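PDB 6J18: ESX-5 secretion system protein EccC5 from Mycobacterium tuberculosis, which forms part of the membrane complex of the ESX-5 type VII secretion system, which exports EsxN and a number of PE_PGRS and PPE proteins, and binds ATP. Local coordinates for residues L60-I74 with I78-E92. Residues are numbered along the deposited sequence; the frame is centred on the assembly and turned at random.
Sequences LASRDTRQGVGAGGI and ISELDLAPVYLNFAE
Y87 is the bump here, and the loop 64-73 is the hollow. The setting is the C-terminal FtsK/SpoIIIE-type ATPase domain of EccC5, where the antiparallel strands 75-79 and 85-87 form a beta hairpin. The loop that follows helix 54-61 folds round the tyrosine before the chain enters the hairpin. A71 CA sits over the centre of the ring in a CH-pi contact, 3.7 Å from the centroid. G73 O and A61 CB meet the ring at its edge. G70 has no side chain, and its backbone lies against N89, with G70 CA 4.1 Å from N89 CA. Y87 CG stands beside its backbone N (chi1 -56°), which sends the ring into this pocket. At the far end, Y87 OH donates to D64 OD2 (2.7 Å) and takes a proton from a water that also bonds A61 O and G72 N. R66 grips the same carboxylate side-on, NE to OD1 and NH2 to OD2. The salt bridge would probably favour a charged D64. A84 CB packs on one guanidinium face and V69 CG2 on the opposite one. L60 CB rests on P85 CG at 3.5 Å. At the other end, I74 CD1 touches both L88 CD1 (3.8 Å) and F90 CZ (4.2 Å), while I74 also touches helix 106-120. The backbone bond from L88 N to I74 O (3.0 Å) closes this side. R66 also spans the two segments: its NH2 donates to P85 O at 2.8 Å, with the oxygen in the guanidinium plane.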
ATOM      1  N   LEU A  60       6.530  14.456  14.339  1.00 24.13           N
ATOM      2  CA  LEU A  60       6.362  13.437  15.367  1.00 24.89           C
ATOM      3  C   LEU A  60       7.222  12.203  15.098  1.00 25.85           C
ATOM      4  O   LEU A  60       7.780  11.616  16.024  1.00 27.83           O
ATOM      5  CB  LEU A  60       4.891  13.033  15.470  1.00 25.46           C
ATOM      6  CG  LEU A  60       3.916  14.102  15.965  1.00 26.71           C
ATOM      7  CD1 LEU A  60       2.517  13.523  16.112  1.00 26.27           C
ATOM      8  CD2 LEU A  60       4.399  14.687  17.280  1.00 26.33           C
ATOM      9  N   ALA A  61       7.324  11.818  13.830  1.00 24.75           N
ATOM     10  CA  ALA A  61       8.066  10.621  13.442  1.00 24.40           C
ATOM     11  C   ALA A  61       9.554  10.746  13.761  1.00 25.88           C
ATOM     12  O   ALA A  61      10.211   9.759  14.093  1.00 24.19           O
ATOM     13  CB  ALA A  61       7.867  10.335  11.960  1.00 24.00           C
ATOM     14  N   SER A  62      10.078  11.963  13.664  1.00 25.99           N
ATOM     15  CA  SER A  62      11.490  12.211  13.932  1.00 28.29           C
ATOM     16  C   SER A  62      11.804  12.172  15.426  1.00 28.38           C
ATOM     17  O   SER A  62      12.966  12.240  15.825  1.00 29.84           O
ATOM     18  CB  SER A  62      11.913  13.560  13.344  1.00 30.41           C
ATOM     19  OG  SER A  62      11.363  14.632  14.091  1.00 31.26           O
ATOM     20  N   ARG A  63      10.764  12.063  16.248  1.00 26.00           N
ATOM     21  CA  ARG A  63      10.931  12.053  17.697  1.00 27.03           C
ATOM     22  C   ARG A  63      10.296  10.812  18.318  1.00 26.92           C
ATOM     23  O   ARG A  63      10.038  10.765  19.522  1.00 25.32           O
ATOM     24  CB  ARG A  63      10.333  13.324  18.303  1.00 26.76           C
ATOM     25  CG  ARG A  63      10.792  14.597  17.601  1.00 28.49           C
ATOM     26  CD  ARG A  63      10.142  15.847  18.168  1.00 30.64           C
ATOM     27  NE  ARG A  63      10.450  17.020  17.352  1.00 31.39           N
ATOM     28  CZ  ARG A  63      11.570  17.728  17.457  1.00 32.87           C
ATOM     29  NH1 ARG A  63      11.769  18.779  16.673  1.00 32.55           N
ATOM     30  NH2 ARG A  63      12.496  17.380  18.339  1.00 34.09           N
ATOM     31  N   ASP A  64      10.062   9.807  17.482  1.00 22.67           N
ATOM     32  CA  ASP A  64       9.387   8.584  17.900  1.00 25.50           C
ATOM     33  C   ASP A  64      10.345   7.393  17.878  1.00 26.51           C
ATOM     34  O   ASP A  64      10.826   6.991  16.818  1.00 22.15           O
ATOM     35  CB  ASP A  64       8.184   8.320  16.991  1.00 24.79           C
ATOM     36  CG  ASP A  64       7.344   7.142  17.448  1.00 24.48           C
ATOM     37  OD1 ASP A  64       7.573   6.627  18.562  1.00 24.82           O
ATOM     38  OD2 ASP A  64       6.444   6.733  16.683  1.00 24.01           O
ATOM     39  N   THR A  65      10.617   6.833  19.053  1.00 25.73           N
ATOM     40  CA  THR A  65      11.494   5.671  19.156  1.00 26.27           C
ATOM     41  C   THR A  65      10.776   4.478  19.778  1.00 24.89           C
ATOM     42  O   THR A  65      11.421   3.540  20.250  1.00 24.83           O
ATOM     43  CB  THR A  65      12.754   5.980  19.989  1.00 27.33           C
ATOM     44  OG1 THR A  65      12.377   6.622  21.214  1.00 28.21           O
ATOM     45  CG2 THR A  65      13.694   6.893  19.214  1.00 27.75           C
ATOM     46  N   ARG A  66       9.446   4.517  19.775  1.00 24.97           N
ATOM     47  CA  ARG A  66       8.643   3.410  20.291  1.00 25.79           C
ATOM     48  C   ARG A  66       8.977   2.103  19.586  1.00 25.98           C
ATOM     49  O   ARG A  66       9.386   2.100  18.423  1.00 23.28           O
ATOM     50  CB  ARG A  66       7.150   3.700  20.131  1.00 25.45           C
ATOM     51  CG  ARG A  66       6.587   4.731  21.087  1.00 24.83           C
ATOM     52  CD  ARG A  66       5.142   5.025  20.725  1.00 25.59           C
ATOM     53  NE  ARG A  66       5.025   5.455  19.335  1.00 25.43           N
ATOM     54  CZ  ARG A  66       3.903   5.403  18.624  1.00 24.76           C
ATOM     55  NH1 ARG A  66       2.790   4.933  19.169  1.00 24.02           N
ATOM     56  NH2 ARG A  66       3.898   5.818  17.364  1.00 22.20           N
ATOM     57  N   GLN A  67       8.793   0.995  20.295  1.00 26.21           N
ATOM     58  CA  GLN A  67       9.063  -0.319  19.731  1.00 25.91           C
ATOM     59  C   GLN A  67       7.793  -0.965  19.186  1.00 25.91           C
ATOM     60  O   GLN A  67       6.689  -0.674  19.647  1.00 26.42           O
ATOM     61  CB  GLN A  67       9.706  -1.231  20.780  1.00 25.25           C
ATOM     62  CG  GLN A  67       8.752  -1.783  21.838  1.00 26.55           C
ATOM     63  CD  GLN A  67       8.484  -0.812  22.974  1.00 29.57           C
ATOM     64  OE1 GLN A  67       8.723   0.390  22.853  1.00 29.93           O
ATOM     65  NE2 GLN A  67       7.985  -1.333  24.090  1.00 31.50           N
ATOM     66  N   GLY A  68       7.962  -1.830  18.191  1.00 25.36           N
ATOM     67  CA  GLY A  68       6.883  -2.664  17.692  1.00 27.20           C
ATOM     68  C   GLY A  68       5.734  -1.971  16.986  1.00 28.39           C
ATOM     69  O   GLY A  68       4.648  -2.539  16.879  1.00 30.23           O
ATOM     70  N   VAL A  69       5.960  -0.757  16.498  1.00 26.87           N
ATOM     71  CA  VAL A  69       4.910  -0.031  15.789  1.00 24.01           C
ATOM     72  C   VAL A  69       5.346   0.351  14.376  1.00 24.37           C
ATOM     73  O   VAL A  69       4.593   0.981  13.632  1.00 25.44           O
ATOM     74  CB  VAL A  69       4.487   1.242  16.551  1.00 23.43           C
ATOM     75  CG1 VAL A  69       3.866   0.874  17.895  1.00 23.75           C
ATOM     76  CG2 VAL A  69       5.675   2.170  16.740  1.00 23.50           C
ATOM     77  N   GLY A  70       6.561  -0.042  14.008  1.00 24.04           N
ATOM     78  CA  GLY A  70       7.091   0.257  12.692  1.00 24.00           C
ATOM     79  C   GLY A  70       7.715   1.638  12.614  1.00 25.15           C
ATOM     80  O   GLY A  70       7.804   2.223  11.536  1.00 25.59           O
ATOM     81  N   ALA A  71       8.143   2.157  13.762  1.00 25.56           N
ATOM     82  CA  ALA A  71       8.792   3.464  13.823  1.00 24.78           C
ATOM     83  C   ALA A  71      10.031   3.491  12.934  1.00 25.53           C
ATOM     84  O   ALA A  71      10.731   2.487  12.799  1.00 23.76           O
ATOM     85  CB  ALA A  71       9.158   3.812  15.259  1.00 25.54           C
ATOM     86  N   GLY A  72      10.290   4.641  12.322  1.00 24.48           N
ATOM     87  CA  GLY A  72      11.379   4.764  11.371  1.00 24.42           C
ATOM     88  C   GLY A  72      10.914   4.438   9.965  1.00 23.91           C
ATOM     89  O   GLY A  72      11.666   4.581   9.000  1.00 24.55           O
ATOM     90  N   GLY A  73       9.665   3.997   9.851  1.00 22.31           N
ATOM     91  CA  GLY A  73       9.093   3.647   8.564  1.00 21.69           C
ATOM     92  C   GLY A  73       8.091   4.667   8.059  1.00 21.95           C
ATOM     93  O   GLY A  73       8.085   5.819   8.496  1.00 23.38           O
ATOM     94  N   ILE A  74       7.242   4.237   7.130  1.00 18.64           N
ATOM     95  CA  ILE A  74       6.254   5.113   6.506  1.00 20.23           C
ATOM     96  C   ILE A  74       5.213   5.605   7.510  1.00 21.06           C
ATOM     97  O   ILE A  74       4.409   4.822   8.010  1.00 22.41           O
ATOM     98  CB  ILE A  74       5.547   4.395   5.336  1.00 18.21           C
ATOM     99  CG1 ILE A  74       6.543   4.122   4.205  1.00 21.67           C
ATOM    100  CG2 ILE A  74       4.367   5.212   4.829  1.00 18.04           C
ATOM    101  CD1 ILE A  74       5.958   3.351   3.039  1.00 23.15           C
ATOM    102  N   ILE A  78      -2.127   9.286  12.511  1.00 20.39           N
ATOM    103  CA  ILE A  78      -1.974   9.329  13.960  1.00 20.59           C
ATOM    104  C   ILE A  78      -3.131   8.594  14.629  1.00 23.50           C
ATOM    105  O   ILE A  78      -4.250   8.584  14.116  1.00 22.01           O
ATOM    106  CB  ILE A  78      -1.900  10.774  14.501  1.00 24.23           C
ATOM    107  CG1 ILE A  78      -3.149  11.568  14.112  1.00 26.02           C
ATOM    108  CG2 ILE A  78      -0.639  11.466  14.004  1.00 23.25           C
ATOM    109  CD1 ILE A  78      -3.215  12.947  14.738  1.00 27.60           C
ATOM    110  N   SER A  79      -2.852   7.983  15.776  1.00 22.86           N
ATOM    111  CA  SER A  79      -3.832   7.151  16.468  1.00 26.10           C
ATOM    112  C   SER A  79      -4.708   7.940  17.437  1.00 27.95           C
ATOM    113  O   SER A  79      -4.245   8.864  18.100  1.00 28.29           O
ATOM    114  CB  SER A  79      -3.124   6.025  17.224  1.00 28.36           C
ATOM    115  OG  SER A  79      -3.993   5.426  18.170  1.00 32.17           O
ATOM    116  N   GLU A  80      -5.977   7.553  17.516  1.00 29.55           N
ATOM    117  CA  GLU A  80      -6.922   8.137  18.464  1.00 33.14           C
ATOM    118  C   GLU A  80      -6.469   7.929  19.907  1.00 34.72           C
ATOM    119  O   GLU A  80      -6.690   8.778  20.773  1.00 34.25           O
ATOM    120  CB  GLU A  80      -8.310   7.525  18.261  1.00 38.02           C
ATOM    121  CG  GLU A  80      -9.341   7.911  19.304  1.00 44.15           C
ATOM    122  CD  GLU A  80     -10.750   7.519  18.902  1.00 49.62           C
ATOM    123  OE1 GLU A  80     -11.184   6.404  19.260  1.00 52.21           O
ATOM    124  OE2 GLU A  80     -11.423   8.323  18.224  1.00 49.75           O
ATOM    125  N   LEU A  81      -5.822   6.793  20.147  1.00 35.75           N
ATOM    126  CA  LEU A  81      -5.428   6.382  21.489  1.00 39.99           C
ATOM    127  C   LEU A  81      -4.461   7.360  22.157  1.00 40.92           C
ATOM    128  O   LEU A  81      -4.669   7.759  23.303  1.00 41.34           O
ATOM    129  CB  LEU A  81      -4.799   4.989  21.439  1.00 43.10           C
ATOM    130  CG  LEU A  81      -5.032   4.067  22.636  1.00 47.62           C
ATOM    131  CD1 LEU A  81      -6.501   3.682  22.744  1.00 48.87           C
ATOM    132  CD2 LEU A  81      -4.155   2.828  22.529  1.00 48.84           C
ATOM    133  N   ASP A  82      -3.414   7.749  21.436  1.00 39.79           N
ATOM    134  CA  ASP A  82      -2.331   8.529  22.030  1.00 39.19           C
ATOM    135  C   ASP A  82      -1.872   9.708  21.170  1.00 36.73           C
ATOM    136  O   ASP A  82      -0.924  10.407  21.533  1.00 38.27           O
ATOM    137  CB  ASP A  82      -1.137   7.614  22.315  1.00 40.21           C
ATOM    138  CG  ASP A  82      -0.827   6.684  21.156  1.00 41.47           C
ATOM    139  OD1 ASP A  82      -1.205   7.011  20.010  1.00 42.19           O
ATOM    140  OD2 ASP A  82      -0.207   5.625  21.388  1.00 41.45           O
ATOM    141  N   LEU A  83      -2.537   9.911  20.034  1.00 32.62           N
ATOM    142  CA  LEU A  83      -2.193  10.972  19.081  1.00 31.90           C
ATOM    143  C   LEU A  83      -0.767  10.817  18.543  1.00 31.05           C
ATOM    144  O   LEU A  83      -0.176  11.770  18.034  1.00 32.17           O
ATOM    145  CB  LEU A  83      -2.375  12.354  19.721  1.00 32.30           C
ATOM    146  CG  LEU A  83      -3.788  12.690  20.212  1.00 33.21           C
ATOM    147  CD1 LEU A  83      -3.817  14.056  20.885  1.00 34.67           C
ATOM    148  CD2 LEU A  83      -4.795  12.632  19.071  1.00 31.49           C
ATOM    149  N   ALA A  84      -0.231   9.603  18.647  1.00 28.87           N
ATOM    150  CA  ALA A  84       1.110   9.288  18.167  1.00 28.29           C
ATOM    151  C   ALA A  84       1.051   8.740  16.738  1.00 25.04           C
ATOM    152  O   ALA A  84      -0.005   8.283  16.299  1.00 24.39           O
ATOM    153  CB  ALA A  84       1.781   8.287  19.108  1.00 27.09           C
ATOM    154  N   PRO A  85       2.177   8.796  16.002  1.00 23.29           N
ATOM    155  CA  PRO A  85       2.203   8.314  14.614  1.00 22.85           C
ATOM    156  C   PRO A  85       1.777   6.857  14.434  1.00 23.09           C
ATOM    157  O   PRO A  85       2.009   6.015  15.304  1.00 22.79           O
ATOM    158  CB  PRO A  85       3.674   8.480  14.217  1.00 22.07           C
ATOM    159  CG  PRO A  85       4.160   9.587  15.057  1.00 23.01           C
ATOM    160  CD  PRO A  85       3.444   9.455  16.370  1.00 23.58           C
ATOM    161  N   VAL A  86       1.149   6.581  13.296  1.00 21.41           N
ATOM    162  CA  VAL A  86       0.838   5.220  12.879  1.00 21.80           C
ATOM    163  C   VAL A  86       1.651   4.916  11.625  1.00 22.76           C
ATOM    164  O   VAL A  86       1.719   5.739  10.714  1.00 21.35           O
ATOM    165  CB  VAL A  86      -0.667   5.034  12.598  1.00 22.05           C
ATOM    166  CG1 VAL A  86      -0.943   3.647  12.032  1.00 22.77           C
ATOM    167  CG2 VAL A  86      -1.476   5.274  13.866  1.00 21.82           C
ATOM    168  N   TYR A  87       2.280   3.746  11.585  1.00 22.00           N
ATOM    169  CA  TYR A  87       3.175   3.417  10.484  1.00 21.56           C
ATOM    170  C   TYR A  87       2.712   2.219   9.666  1.00 21.28           C
ATOM    171  O   TYR A  87       1.829   1.467  10.077  1.00 22.77           O
ATOM    172  CB  TYR A  87       4.587   3.134  11.008  1.00 21.73           C
ATOM    173  CG  TYR A  87       5.194   4.250  11.826  1.00 23.42           C
ATOM    174  CD1 TYR A  87       5.954   5.243  11.224  1.00 23.25           C
ATOM    175  CD2 TYR A  87       5.020   4.300  13.203  1.00 23.38           C
ATOM    176  CE1 TYR A  87       6.516   6.263  11.968  1.00 21.68           C
ATOM    177  CE2 TYR A  87       5.579   5.317  13.956  1.00 22.84           C
ATOM    178  CZ  TYR A  87       6.324   6.295  13.333  1.00 22.02           C
ATOM    179  OH  TYR A  87       6.883   7.308  14.077  1.00 22.91           O
ATOM    180  N   LEU A  88       3.318   2.055   8.496  1.00 23.62           N
ATOM    181  CA  LEU A  88       3.261   0.786   7.790  1.00 24.07           C
ATOM    182  C   LEU A  88       4.306  -0.125   8.421  1.00 24.80           C
ATOM    183  O   LEU A  88       5.495  -0.024   8.117  1.00 26.00           O
ATOM    184  CB  LEU A  88       3.516   0.962   6.293  1.00 23.14           C
ATOM    185  CG  LEU A  88       2.392   1.605   5.475  1.00 23.50           C
ATOM    186  CD1 LEU A  88       2.755   1.641   3.998  1.00 23.02           C
ATOM    187  CD2 LEU A  88       1.084   0.860   5.692  1.00 23.93           C
ATOM    188  N   ASN A  89       3.859  -0.994   9.321  1.00 23.62           N
ATOM    189  CA  ASN A  89       4.764  -1.857  10.066  1.00 25.10           C
ATOM    190  C   ASN A  89       5.119  -3.101   9.257  1.00 25.60           C
ATOM    191  O   ASN A  89       4.480  -4.144   9.391  1.00 26.44           O
ATOM    192  CB  ASN A  89       4.138  -2.250  11.407  1.00 26.48           C
ATOM    193  CG  ASN A  89       5.136  -2.887  12.355  1.00 27.19           C
ATOM    194  OD1 ASN A  89       6.250  -3.236  11.966  1.00 27.88           O
ATOM    195  ND2 ASN A  89       4.734  -3.048  13.610  1.00 27.91           N
ATOM    196  N   PHE A  90       6.150  -2.984   8.427  1.00 25.41           N
ATOM    197  CA  PHE A  90       6.524  -4.051   7.505  1.00 27.07           C
ATOM    198  C   PHE A  90       7.062  -5.289   8.222  1.00 27.30           C
ATOM    199  O   PHE A  90       7.139  -6.368   7.634  1.00 27.17           O
ATOM    200  CB  PHE A  90       7.551  -3.535   6.497  1.00 26.84           C
ATOM    201  CG  PHE A  90       6.980  -2.565   5.502  1.00 25.31           C
ATOM    202  CD1 PHE A  90       5.636  -2.614   5.163  1.00 24.55           C
ATOM    203  CD2 PHE A  90       7.780  -1.601   4.910  1.00 24.91           C
ATOM    204  CE1 PHE A  90       5.101  -1.724   4.250  1.00 24.99           C
ATOM    205  CE2 PHE A  90       7.250  -0.707   3.994  1.00 25.66           C
ATOM    206  CZ  PHE A  90       5.910  -0.770   3.664  1.00 25.16           C
ATOM    207  N   ALA A  91       7.428  -5.135   9.492  1.00 28.68           N
ATOM    208  CA  ALA A  91       7.851  -6.276  10.301  1.00 30.59           C
ATOM    209  C   ALA A  91       6.654  -7.183  10.580  1.00 31.43           C
ATOM    210  O   ALA A  91       6.794  -8.399  10.695  1.00 32.50           O
ATOM    211  CB  ALA A  91       8.486  -5.809  11.599  1.00 32.28           C
ATOM    212  N   GLU A  92       5.476  -6.572  10.688  1.00 31.17           N
ATOM    213  CA  GLU A  92       4.230  -7.300  10.908  1.00 33.04           C
ATOM    214  C   GLU A  92       3.607  -7.758   9.592  1.00 30.83           C
ATOM    215  O   GLU A  92       3.285  -8.936   9.424  1.00 31.43           O
ATOM    216  CB  GLU A  92       3.223  -6.437  11.674  1.00 36.63           C
ATOM    217  CG  GLU A  92       3.285  -6.596  13.182  1.00 44.86           C
ATOM    218  CD  GLU A  92       2.185  -5.829  13.902  1.00 51.24           C
ATOM    219  OE1 GLU A  92       1.260  -5.320  13.227  1.00 51.93           O
ATOM    220  OE2 GLU A  92       2.243  -5.739  15.148  1.00 55.99           O
TER
HETATM  221  O   HOH W   1       9.400   7.230  13.017  1.00 20.54           O
HETATM  222  O   HOH W   2       0.389   5.277  17.831  1.00 34.20           O
HETATM  223  O   HOH W   3       2.087   4.342  21.890  1.00 38.26           O
HETATM  224  O   HOH W   4       2.054   1.782  13.726  1.00 24.69           O
HETATM  225  O   HOH W   5       8.134  -0.038   9.386  1.00 35.90           O
HETATM  226  O   HOH W   6       7.239   1.558   6.550  1.00 24.86           O